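Local atomic coordinates of MgGH51 (Meripilus giganteus, PDB entry 6ZPV), a protein that probably hydrolyses terminal alpha-L-arabinofuranosyl linkages in arabinose-containing polysaccharides, as an N-glycosylated fungal glycoside hydrolase of family GH51. Residues E284-V289 and T342-V348; A306-Q310 and D365-L370; A312-N317 and L370-F374; Y359-H364 and P388-P394. The contacts are given in a common frame with arbitrary orientation. Where two conformers were deposited one is given. Numbering follows the deposited sequence.

Overall arrangement
All four contacts belong to one part of the parallel-stranded (beta/alpha)8 barrel expected of a GH51 catalytic domain. Contact 1 pairs neighbouring strands 284-289 and 345-348; contacts 2 and 3 pack the helices that follow them, 306-320 and 359-373, against each other, so two consecutive beta-alpha units are joined at both layers. Contacts 2 and 3 share Leu370 and have centres about 8 Å apart, while the centre of contact 1 lies about 11 Å from that of contact 3. Contact 4, between helix 359-373 and loop 388-394, opens after contact 1 has closed, and its segments alternate with those of contacts 2 and 3. Bound glycan touches Val389 and Val393 of contact 4 and Pro307 and Tyr308 of contact 2.

Contact 1 of 4, residues E284-V289 and T342-V348; sequences EPIMAV and TLRFVEV. With SO4 (sulfate ion), chain R.
Strand 284-289 runs parallel to strand 345-348, short axes 4.4 Å apart at closest and crossing at -29°; 342-344 leads in as loop, Arg344 leaving extended geometry (psi -19°). Glu284 (chi1 p, chi2 t) opens the first strand with a two-pronged salt bridge: Arg344 NE donates to Glu284 OE2 at 2.9 Å and Arg344 NH1 to Glu284 OE1 at 2.9 Å, while the outer guanidinium edge holds a sulfate ion. A water donates to Glu284 OE2 and Pro285 O, both at 2.7 Å, and accepts from Arg344 N at 2.8 Å, bridging strand 284-289 to the loop before strand 345-348. Pro285, with no amide hydrogen to offer, rests its CG 3.7 Å from Leu343 CD1. Ile286 (chi1 m) lies beside Phe345, CG1 to CB 4.0 Å. Regular pairing then takes over, as between adjacent strands of a (beta/alpha)8 barrel: Met287 N donates to Phe345 O at 3.2 Å and Met287 O receives Glu347 N at 2.9 Å. Small Ala288 sits opposite Glu347 with CA atoms 4.4 Å apart; both side chains share the face of Ile286 and Phe345, and Glu347 forms a salt bridge with Arg226. Val289 N donates to Glu347 O at 2.9 Å, and Val289 CG2 meets Val346 CG1 at 4.0 Å.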
# COMPACT_ATOMS: atom_id res chain seq x y z
N GLU A 284 -0.52 -13.52 1.27
CA GLU A 284 0.15 -14.00 0.08
C GLU A 284 0.08 -12.95 -1.02
O GLU A 284 -0.84 -12.12 -1.09
CB GLU A 284 -0.43 -15.30 -0.43
CG GLU A 284 -1.83 -15.23 -1.00
CD GLU A 284 -2.31 -16.61 -1.43
OE1 GLU A 284 -3.18 -17.18 -0.73
OE2 GLU A 284 -1.77 -17.13 -2.43
N PRO A 285 1.09 -12.91 -1.92
CA PRO A 285 1.09 -11.91 -2.98
C PRO A 285 0.14 -12.25 -4.11
O PRO A 285 -0.01 -13.38 -4.52
CB PRO A 285 2.55 -11.95 -3.50
CG PRO A 285 3.00 -13.34 -3.16
CD PRO A 285 2.35 -13.69 -1.85
N ILE A 286 -0.38 -11.15 -4.72
CA ILE A 286 -0.84 -11.17 -6.12
C ILE A 286 0.11 -10.23 -6.82
O ILE A 286 -0.03 -9.01 -6.71
CB ILE A 286 -2.32 -10.83 -6.25
CG1 ILE A 286 -3.20 -11.82 -5.51
CG2 ILE A 286 -2.66 -10.76 -7.74
CD1 ILE A 286 -4.69 -11.56 -5.55
N MET A 287 1.15 -10.78 -7.45
CA MET A 287 2.26 -9.97 -7.95
C MET A 287 2.08 -9.66 -9.43
O MET A 287 1.90 -10.56 -10.24
CB MET A 287 3.57 -10.70 -7.73
CG MET A 287 4.78 -9.88 -8.15
SD MET A 287 6.38 -10.63 -7.82
CE MET A 287 6.37 -11.92 -9.04
N ALA A 288 2.15 -8.39 -9.77
CA ALA A 288 2.08 -7.95 -11.16
C ALA A 288 3.48 -7.97 -11.80
O ALA A 288 4.50 -7.73 -11.15
CB ALA A 288 1.46 -6.59 -11.29
N VAL A 289 3.45 -8.28 -13.11
CA VAL A 289 4.61 -8.13 -13.99
C VAL A 289 4.27 -7.13 -15.08
O VAL A 289 3.17 -7.11 -15.62
CB VAL A 289 5.11 -9.46 -14.58
CG1 VAL A 289 5.62 -10.36 -13.48
CG2 VAL A 289 4.07 -10.20 -15.42
N THR A 342 5.86 -17.72 -0.74
CA THR A 342 4.60 -18.13 -1.36
C THR A 342 4.35 -17.26 -2.62
O THR A 342 4.47 -16.02 -2.52
CB THR A 342 3.42 -17.92 -0.39
OG1 THR A 342 3.66 -18.74 0.75
CG2 THR A 342 2.09 -18.24 -1.03
N LEU A 343 3.93 -17.89 -3.72
CA LEU A 343 3.44 -17.10 -4.89
C LEU A 343 2.53 -18.02 -5.72
O LEU A 343 3.00 -18.94 -6.36
CB LEU A 343 4.58 -16.58 -5.76
CG LEU A 343 4.17 -15.81 -6.98
CD1 LEU A 343 3.49 -14.50 -6.67
CD2 LEU A 343 5.37 -15.57 -7.90
N ARG A 344 1.23 -17.74 -5.70
CA ARG A 344 0.25 -18.53 -6.43
C ARG A 344 -0.35 -17.78 -7.60
O ARG A 344 -1.00 -18.44 -8.45
CB ARG A 344 -0.89 -19.00 -5.49
CG ARG A 344 -0.40 -19.86 -4.33
CD ARG A 344 -1.51 -20.63 -3.69
NE ARG A 344 -2.50 -19.81 -3.07
CZ ARG A 344 -3.76 -20.14 -2.75
NH1 ARG A 344 -4.54 -19.29 -2.11
NH2 ARG A 344 -4.25 -21.31 -3.08
N PHE A 345 -0.25 -16.45 -7.62
CA PHE A 345 -1.01 -15.59 -8.56
C PHE A 345 -0.05 -14.51 -9.11
O PHE A 345 0.58 -13.81 -8.33
CB PHE A 345 -2.13 -14.88 -7.80
CG PHE A 345 -3.14 -15.78 -7.13
CD1 PHE A 345 -4.02 -16.53 -7.86
CD2 PHE A 345 -3.10 -15.93 -5.77
CE1 PHE A 345 -4.92 -17.36 -7.22
CE2 PHE A 345 -3.97 -16.83 -5.15
CZ PHE A 345 -4.89 -17.52 -5.86
N VAL A 346 -0.06 -14.37 -10.43
CA VAL A 346 0.69 -13.32 -11.12
C VAL A 346 -0.25 -12.60 -12.06
O VAL A 346 -0.99 -13.27 -12.84
CB VAL A 346 1.95 -13.84 -11.85
CG1 VAL A 346 2.50 -12.82 -12.82
CG2 VAL A 346 2.98 -14.30 -10.83
N GLU A 347 -0.24 -11.27 -12.00
CA GLU A 347 -1.09 -10.45 -12.87
C GLU A 347 -0.25 -9.91 -14.03
O GLU A 347 0.86 -9.39 -13.82
CB GLU A 347 -1.74 -9.32 -12.04
CG GLU A 347 -2.75 -8.50 -12.82
CD GLU A 347 -3.72 -7.72 -11.97
OE1 GLU A 347 -3.63 -7.80 -10.73
OE2 GLU A 347 -4.60 -7.02 -12.59
N VAL A 348 -0.78 -10.03 -15.26
CA VAL A 348 0.01 -9.71 -16.46
C VAL A 348 -0.37 -8.29 -16.88
O VAL A 348 -1.39 -8.06 -17.57
CB VAL A 348 -0.24 -10.77 -17.54
CG1 VAL A 348 0.53 -10.43 -18.82
CG2 VAL A 348 0.14 -12.14 -17.01
S SO4 R . -7.97 -21.04 -1.46
O1 SO4 R . -7.43 -19.68 -1.30
O2 SO4 R . -6.99 -22.08 -1.47
O3 SO4 R . -8.68 -21.06 -2.80
O4 SO4 R . -9.00 -21.18 -0.45
O HOH W 1 0.33 -15.98 -3.74

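Contact 2 of 4, residues A306-Q310 and D365-L370; sequences APYIQ and DFVTAL. With NAG (2-acetamido-2-deoxy-beta-D-glucopyranose), chain D.
Ile309 plants CG1 almost exactly on the normal of the Phe366 ring, 3.6 Å from its centroid and 2° off axis, in a face-on CH-pi contact. Both segments are helical, with short axes 10.0 Å apart at closest and crossing at -47°; the nearest CA atoms are those of Ile309 and Phe366, 5.8 Å apart. Ile309 (chi1 m, chi2 t) is a knob in the hole formed by Asp365, Phe366, Ala369 and Leu370. Its CG2 reaches Ala369 CB at 3.5 Å, an approach suited to a one-carbon side chain, and Leu370 CD1 at 3.7 Å, while Ile309 CD1 lies 3.9 Å from Asp365 CB. Phe366 (chi1 -87°) brings CZ to 4.2 Å from Tyr308 CB. The Tyr308 ring leads away from helix 359-373: its face carries the N-acetyl methyl of a GlcNAc, with Tyr308 CE1 3.8 Å from NAG C8. The knob thus joins neighbouring outer helices of the probable (beta/alpha)8 barrel, 306-320 and 359-373, while Phe366 and Val367 also pack against Val348 of strand 345-348.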
# COMPACT_ATOMS: atom_id res chain seq x y z
N ALA A 306 10.88 -10.27 -26.08
CA ALA A 306 11.63 -11.36 -25.43
C ALA A 306 12.41 -10.90 -24.21
O ALA A 306 12.37 -11.57 -23.17
CB ALA A 306 12.50 -12.09 -26.41
N PRO A 307 13.18 -9.79 -24.24
CA PRO A 307 13.95 -9.43 -23.04
C PRO A 307 13.08 -9.08 -21.83
O PRO A 307 13.51 -9.26 -20.68
CB PRO A 307 14.80 -8.23 -23.49
CG PRO A 307 14.77 -8.23 -25.00
CD PRO A 307 13.48 -8.92 -25.39
N TYR A 308 11.90 -8.54 -22.09
CA TYR A 308 10.96 -8.14 -21.03
C TYR A 308 10.25 -9.36 -20.46
O TYR A 308 9.95 -9.40 -19.26
CB TYR A 308 10.00 -7.09 -21.60
CG TYR A 308 10.70 -5.89 -22.19
CD1 TYR A 308 11.08 -4.81 -21.40
CD2 TYR A 308 11.03 -5.87 -23.54
CE1 TYR A 308 11.76 -3.76 -21.96
CE2 TYR A 308 11.73 -4.80 -24.07
CZ TYR A 308 12.09 -3.74 -23.29
OH TYR A 308 12.79 -2.72 -23.86
N ILE A 309 10.00 -10.36 -21.31
CA ILE A 309 9.47 -11.64 -20.84
C ILE A 309 10.53 -12.29 -19.92
O ILE A 309 10.20 -12.78 -18.83
CB ILE A 309 9.10 -12.54 -22.04
CG1 ILE A 309 7.93 -11.94 -22.77
CG2 ILE A 309 8.84 -13.99 -21.58
CD1 ILE A 309 7.57 -12.60 -24.09
N GLN A 310 11.81 -12.27 -20.35
CA GLN A 310 12.84 -12.84 -19.47
C GLN A 310 12.93 -12.06 -18.15
O GLN A 310 13.13 -12.68 -17.10
CB GLN A 310 14.19 -12.84 -20.19
CG GLN A 310 15.28 -13.49 -19.33
CD GLN A 310 15.01 -14.94 -19.00
OE1 GLN A 310 15.03 -15.37 -17.78
NE2 GLN A 310 14.76 -15.72 -20.01
N ASP A 365 2.26 -14.07 -25.54
CA ASP A 365 3.70 -14.37 -25.50
C ASP A 365 4.21 -14.41 -24.03
O ASP A 365 4.99 -15.29 -23.70
CB ASP A 365 4.49 -13.38 -26.35
CG ASP A 365 4.20 -13.48 -27.84
OD1 ASP A 365 3.42 -14.37 -28.26
OD2 ASP A 365 4.82 -12.71 -28.59
N PHE A 366 3.74 -13.49 -23.19
CA PHE A 366 4.12 -13.55 -21.78
C PHE A 366 3.61 -14.80 -21.15
O PHE A 366 4.41 -15.47 -20.47
CB PHE A 366 3.64 -12.30 -21.01
CG PHE A 366 4.56 -11.11 -21.01
CD1 PHE A 366 4.57 -10.22 -22.08
CD2 PHE A 366 5.42 -10.92 -19.97
CE1 PHE A 366 5.45 -9.15 -22.09
CE2 PHE A 366 6.32 -9.84 -19.98
CZ PHE A 366 6.31 -8.96 -21.02
N VAL A 367 2.34 -15.12 -21.25
CA VAL A 367 1.81 -16.24 -20.47
C VAL A 367 2.31 -17.57 -21.05
O VAL A 367 2.61 -18.50 -20.28
CB VAL A 367 0.27 -16.19 -20.35
CG1 VAL A 367 -0.27 -17.42 -19.64
CG2 VAL A 367 -0.12 -14.93 -19.63
N THR A 368 2.47 -17.69 -22.38
CA THR A 368 3.00 -18.95 -22.91
C THR A 368 4.38 -19.23 -22.24
O THR A 368 4.67 -20.34 -21.78
CB THR A 368 3.09 -18.94 -24.44
OG1 THR A 368 1.77 -18.78 -24.97
CG2 THR A 368 3.68 -20.21 -24.99
N ALA A 369 5.24 -18.20 -22.24
CA ALA A 369 6.59 -18.35 -21.65
C ALA A 369 6.54 -18.57 -20.14
O ALA A 369 7.23 -19.46 -19.60
CB ALA A 369 7.45 -17.18 -22.00
N LEU A 370 5.80 -17.69 -19.44
CA LEU A 370 5.80 -17.75 -17.98
C LEU A 370 5.09 -19.00 -17.46
O LEU A 370 5.55 -19.60 -16.47
CB LEU A 370 5.20 -16.46 -17.41
CG LEU A 370 6.15 -15.28 -17.24
CD1 LEU A 370 6.88 -14.84 -18.51
CD2 LEU A 370 5.43 -14.11 -16.64
C1 NAG D . 19.05 -4.37 -19.46
C2 NAG D . 18.42 -4.14 -20.81
C3 NAG D . 19.44 -4.60 -21.91
C4 NAG D . 20.81 -4.04 -21.64
C5 NAG D . 21.31 -4.18 -20.23
C6 NAG D . 22.64 -3.47 -19.90
C7 NAG D . 15.98 -4.53 -20.67
C8 NAG D . 14.87 -5.51 -20.75
N2 NAG D . 17.23 -4.95 -20.93
O3 NAG D . 18.91 -4.29 -23.16
O4 NAG D . 21.77 -4.71 -22.51
O5 NAG D . 20.28 -3.67 -19.36
O6 NAG D . 22.33 -2.02 -20.06
O7 NAG D . 15.67 -3.43 -20.24

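Contact 3 of 4, residues A312-N317 and L370-F374; sequences AIDQIN and LQAQF
Leu370 (chi1 -86°, chi2 p) begins the contact from the last turn of its helix, its two methyls touching different residues of helix 306-320: CD1 lies 3.7 Å from Ile313 CG1, while CD2 lies 3.9 Å from Ile316 CD1 and 4.0 Å from Ala312 CB. The CA atoms of Leu370 and Ile313 are 6.4 Å apart. This is packing between neighbouring outer helices of the probable (beta/alpha)8 barrel, 306-320 and 359-373; branched and aliphatic side chains fill the gap between the helices, on the outer side of the strands, and Ile316 also touches Met287 of strand 284-289. At the more exposed margin Gln373 places CG 3.7 Å from Ile313 CD1, and its amide OE1 accepts from a water at 3.0 Å, which in turn accepts from Asn317 ND2 at 3.0 Å. Phe374, the first residue to depart from helical angles (phi -133°, psi 73°), still donates its N to Leu370 O at 2.8 Å. Ile316 CG2 lies over one face of its ring (chi1 m), a CH-pi contact 3.4 Å from the centroid and 13° off the normal, while Asn317 OD1 lies near the ring edge, 3.3 Å from Phe374 CE1.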
# COMPACT_ATOMS: atom_id res chain seq x y z
N ALA A 312 10.52 -10.68 -16.53
CA ALA A 312 9.43 -11.15 -15.69
C ALA A 312 9.70 -12.55 -15.13
O ALA A 312 9.36 -12.82 -13.98
CB ALA A 312 8.13 -11.16 -16.48
N ILE A 313 10.32 -13.44 -15.93
CA ILE A 313 10.78 -14.73 -15.39
C ILE A 313 11.77 -14.53 -14.25
O ILE A 313 11.67 -15.19 -13.20
CB ILE A 313 11.34 -15.59 -16.53
CG1 ILE A 313 10.23 -16.03 -17.48
CG2 ILE A 313 12.08 -16.80 -15.98
CD1 ILE A 313 10.70 -16.65 -18.76
N ASP A 314 12.73 -13.62 -14.45
CA ASP A 314 13.72 -13.32 -13.41
C ASP A 314 13.03 -12.85 -12.13
O ASP A 314 13.38 -13.30 -11.03
CB ASP A 314 14.68 -12.24 -13.90
CG ASP A 314 15.59 -12.60 -15.06
OD1 ASP A 314 15.75 -13.80 -15.36
OD2 ASP A 314 16.09 -11.62 -15.68
N GLN A 315 12.05 -11.96 -12.26
CA GLN A 315 11.30 -11.45 -11.10
C GLN A 315 10.64 -12.58 -10.30
O GLN A 315 10.72 -12.62 -9.09
CB GLN A 315 10.25 -10.46 -11.64
CG GLN A 315 9.39 -9.81 -10.56
CD GLN A 315 8.37 -8.87 -11.14
OE1 GLN A 315 8.59 -8.28 -12.20
NE2 GLN A 315 7.22 -8.70 -10.43
N ILE A 316 10.00 -13.48 -11.03
CA ILE A 316 9.34 -14.62 -10.38
C ILE A 316 10.38 -15.57 -9.75
O ILE A 316 10.19 -16.03 -8.61
CB ILE A 316 8.39 -15.33 -11.35
CG1 ILE A 316 7.24 -14.40 -11.76
CG2 ILE A 316 7.89 -16.64 -10.74
CD1 ILE A 316 6.44 -14.85 -12.96
N ASN A 317 11.49 -15.81 -10.45
CA ASN A 317 12.54 -16.66 -9.85
C ASN A 317 13.09 -16.04 -8.58
O ASN A 317 13.44 -16.77 -7.65
CB ASN A 317 13.67 -16.93 -10.87
CG ASN A 317 13.34 -18.07 -11.82
OD1 ASN A 317 12.55 -18.94 -11.43
ND2 ASN A 317 13.98 -18.03 -12.99
N LEU A 370 5.80 -17.69 -19.44
CA LEU A 370 5.80 -17.75 -17.98
C LEU A 370 5.09 -19.00 -17.46
O LEU A 370 5.55 -19.60 -16.47
CB LEU A 370 5.20 -16.46 -17.41
CG LEU A 370 6.15 -15.28 -17.24
CD1 LEU A 370 6.88 -14.84 -18.51
CD2 LEU A 370 5.43 -14.11 -16.64
N GLN A 371 3.98 -19.40 -18.09
CA GLN A 371 3.31 -20.63 -17.62
C GLN A 371 4.21 -21.85 -17.86
O GLN A 371 4.18 -22.77 -17.04
CB GLN A 371 1.97 -20.80 -18.34
CG GLN A 371 1.10 -21.91 -17.71
CD GLN A 371 0.30 -21.42 -16.54
OE1 GLN A 371 -0.81 -20.87 -16.75
NE2 GLN A 371 0.87 -21.51 -15.33
N ALA A 372 4.97 -21.87 -18.94
CA ALA A 372 5.86 -23.04 -19.17
C ALA A 372 6.95 -23.07 -18.10
O ALA A 372 7.33 -24.17 -17.65
CB ALA A 372 6.49 -22.97 -20.55
N GLN A 373 7.45 -21.93 -17.66
CA GLN A 373 8.45 -21.91 -16.58
C GLN A 373 7.81 -22.22 -15.24
O GLN A 373 8.47 -22.89 -14.39
CB GLN A 373 9.07 -20.50 -16.48
CG GLN A 373 9.96 -20.13 -17.61
CD GLN A 373 11.23 -20.93 -17.70
OE1 GLN A 373 11.82 -21.33 -16.69
NE2 GLN A 373 11.41 -21.43 -18.90
N PHE A 374 6.59 -21.82 -15.04
CA PHE A 374 5.89 -21.90 -13.74
C PHE A 374 4.49 -22.48 -13.93
O PHE A 374 3.47 -21.78 -13.88
CB PHE A 374 5.81 -20.51 -13.10
CG PHE A 374 7.13 -19.77 -13.07
CD1 PHE A 374 8.17 -20.23 -12.27
CD2 PHE A 374 7.33 -18.66 -13.86
CE1 PHE A 374 9.38 -19.58 -12.30
CE2 PHE A 374 8.55 -18.01 -13.87
CZ PHE A 374 9.59 -18.45 -13.07
O HOH W 2 14.12 -19.87 -15.34

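Contact 4 of 4, residues Y359-H364 and P388-P394; sequences YPYRWH and PVLSPVP. With MAN (alpha-D-mannopyranose), chain B.
Leu390 is the apolar centre, pointing from an irregular loop into the first turn of a helix. With chi1 m and chi2 t, it sets CD1 over the five-membered ring of Trp363, 4.0 Å from the centroid and 9° off the normal, a CH-pi contact; the same CD1 lies 3.8 Å from Tyr359 CE2, and Leu390 CB is 3.7 Å from Trp363 CD1. Trp363 (chi1 t, chi2 -93°) follows Tyr359 by one turn, so both aromatics face the loop. Around this centre stand prolines: Pro388 CG meets Pro360 CG at 3.8 Å, and Pro394 CB lies 3.8 Å from Trp363 CZ2. Segment 388-394 belongs to the loop linking barrel strands 378-381 and 396-403, where the expected outer helix is absent; the peptides before Pro388 and Pro392 are cis, and the loop lies against the first turns of helix 359-373. On its outer side Val389 and Val393 turn away toward glycan, Val389 CG2 lying 3.7 Å from MAN O6. The polar edge begins with Trp363 NE1 donating to Pro392 O at 2.9 Å, which satisfies the indole in a largely apolar setting. Ser391 O sits 3.2 Å from His364 CA in a CA-H...O contact. A water donates to Pro360 O and accepts from Ser391 N, each at 2.8 Å.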
# COMPACT_ATOMS: atom_id res chain seq x y z
N TYR A 359 -2.76 -6.21 -26.45
CA TYR A 359 -2.74 -7.18 -25.34
C TYR A 359 -2.85 -8.61 -25.84
O TYR A 359 -2.22 -9.49 -25.24
CB TYR A 359 -3.79 -6.90 -24.27
CG TYR A 359 -3.58 -7.65 -22.97
CD1 TYR A 359 -2.47 -7.38 -22.16
CD2 TYR A 359 -4.51 -8.54 -22.46
CE1 TYR A 359 -2.30 -7.94 -20.91
CE2 TYR A 359 -4.37 -9.08 -21.19
CZ TYR A 359 -3.29 -8.74 -20.39
OH TYR A 359 -3.24 -9.22 -19.09
N PRO A 360 -3.62 -8.97 -26.90
CA PRO A 360 -3.65 -10.38 -27.28
C PRO A 360 -2.27 -11.00 -27.51
O PRO A 360 -1.99 -12.08 -27.00
CB PRO A 360 -4.58 -10.41 -28.45
CG PRO A 360 -5.54 -9.25 -28.21
CD PRO A 360 -4.65 -8.17 -27.62
N TYR A 361 -1.38 -10.33 -28.23
CA TYR A 361 -0.05 -10.90 -28.46
C TYR A 361 0.82 -10.77 -27.22
O TYR A 361 1.69 -11.59 -26.98
CB TYR A 361 0.64 -10.41 -29.75
CG TYR A 361 1.15 -8.98 -29.77
CD1 TYR A 361 2.26 -8.61 -29.03
CD2 TYR A 361 0.58 -8.01 -30.57
CE1 TYR A 361 2.76 -7.30 -29.08
CE2 TYR A 361 1.05 -6.72 -30.63
CZ TYR A 361 2.17 -6.37 -29.91
OH TYR A 361 2.62 -5.05 -29.98
N ARG A 362 0.66 -9.67 -26.46
CA ARG A 362 1.45 -9.50 -25.25
C ARG A 362 1.08 -10.59 -24.20
O ARG A 362 1.99 -11.28 -23.67
CB ARG A 362 1.33 -8.09 -24.68
CG ARG A 362 1.86 -7.04 -25.64
CD ARG A 362 1.82 -5.61 -25.09
NE ARG A 362 0.47 -5.09 -24.84
CZ ARG A 362 -0.12 -4.84 -23.68
NH1 ARG A 362 0.45 -5.16 -22.52
NH2 ARG A 362 -1.28 -4.23 -23.66
N TRP A 363 -0.20 -10.72 -23.92
CA TRP A 363 -0.69 -11.83 -23.08
C TRP A 363 -0.22 -13.16 -23.64
O TRP A 363 0.30 -14.01 -22.88
CB TRP A 363 -2.23 -11.79 -23.04
CG TRP A 363 -2.85 -13.02 -22.44
CD1 TRP A 363 -3.28 -14.13 -23.09
CD2 TRP A 363 -3.06 -13.28 -21.04
NE1 TRP A 363 -3.71 -15.07 -22.22
CE2 TRP A 363 -3.60 -14.57 -20.95
CE3 TRP A 363 -2.82 -12.58 -19.84
CZ2 TRP A 363 -3.93 -15.17 -19.74
CZ3 TRP A 363 -3.14 -13.17 -18.65
CH2 TRP A 363 -3.70 -14.46 -18.60
N HIS A 364 -0.44 -13.43 -24.91
CA HIS A 364 -0.06 -14.75 -25.43
C HIS A 364 1.42 -15.02 -25.19
O HIS A 364 1.78 -16.11 -24.70
CB HIS A 364 -0.37 -14.84 -26.92
CG HIS A 364 0.09 -16.15 -27.51
ND1 HIS A 364 1.40 -16.37 -27.91
CD2 HIS A 364 -0.54 -17.32 -27.63
CE1 HIS A 364 1.52 -17.63 -28.34
NE2 HIS A 364 0.39 -18.20 -28.17
N PRO A 388 -10.87 -8.28 -25.73
CA PRO A 388 -10.72 -9.25 -26.81
C PRO A 388 -10.55 -10.65 -26.29
O PRO A 388 -10.21 -10.90 -25.13
CB PRO A 388 -9.40 -8.79 -27.45
CG PRO A 388 -8.62 -8.17 -26.31
CD PRO A 388 -9.67 -7.48 -25.47
N VAL A 389 -10.69 -11.59 -27.19
CA VAL A 389 -10.53 -13.01 -26.88
C VAL A 389 -9.04 -13.37 -26.81
O VAL A 389 -8.30 -13.09 -27.73
CB VAL A 389 -11.20 -13.84 -27.94
CG1 VAL A 389 -11.02 -15.31 -27.60
CG2 VAL A 389 -12.67 -13.43 -28.12
N LEU A 390 -8.60 -13.87 -25.66
CA LEU A 390 -7.20 -14.18 -25.39
C LEU A 390 -6.84 -15.64 -25.54
O LEU A 390 -7.68 -16.50 -25.27
CB LEU A 390 -6.81 -13.69 -24.01
CG LEU A 390 -7.07 -12.21 -23.73
CD1 LEU A 390 -6.73 -11.89 -22.26
CD2 LEU A 390 -6.28 -11.31 -24.66
N SER A 391 -5.59 -15.89 -25.92
CA SER A 391 -5.01 -17.23 -25.99
C SER A 391 -3.65 -17.15 -25.31
O SER A 391 -2.83 -16.31 -25.67
CB SER A 391 -4.83 -17.61 -27.46
OG SER A 391 -4.19 -18.85 -27.53
N PRO A 392 -3.32 -18.03 -24.34
CA PRO A 392 -4.21 -19.06 -23.79
C PRO A 392 -5.42 -18.47 -23.08
O PRO A 392 -5.47 -17.31 -22.69
CB PRO A 392 -3.26 -19.81 -22.81
CG PRO A 392 -2.29 -18.79 -22.37
CD PRO A 392 -2.06 -17.97 -23.60
N VAL A 393 -6.43 -19.31 -22.90
CA VAL A 393 -7.68 -18.92 -22.18
C VAL A 393 -7.29 -18.52 -20.77
O VAL A 393 -6.63 -19.25 -20.04
CB VAL A 393 -8.70 -20.07 -22.18
CG1 VAL A 393 -9.92 -19.68 -21.31
CG2 VAL A 393 -9.15 -20.43 -23.56
N PRO A 394 -7.61 -17.26 -20.35
CA PRO A 394 -7.28 -16.84 -19.00
C PRO A 394 -8.06 -17.65 -17.97
O PRO A 394 -9.29 -17.73 -18.08
CB PRO A 394 -7.67 -15.37 -18.94
CG PRO A 394 -7.83 -14.95 -20.33
CD PRO A 394 -8.23 -16.18 -21.11
C1 MAN B . -14.90 -11.71 -32.26
C2 MAN B . -14.82 -11.78 -33.77
C3 MAN B . -15.22 -13.18 -34.33
C4 MAN B . -14.44 -14.25 -33.62
C5 MAN B . -14.59 -14.14 -32.10
C6 MAN B . -13.79 -15.25 -31.35
O2 MAN B . -13.45 -11.48 -34.19
O3 MAN B . -14.90 -13.24 -35.71
O4 MAN B . -14.85 -15.53 -34.09
O5 MAN B . -14.21 -12.81 -31.70
O6 MAN B . -12.37 -14.95 -31.52
O HOH W 3 -4.30 -13.67 -27.10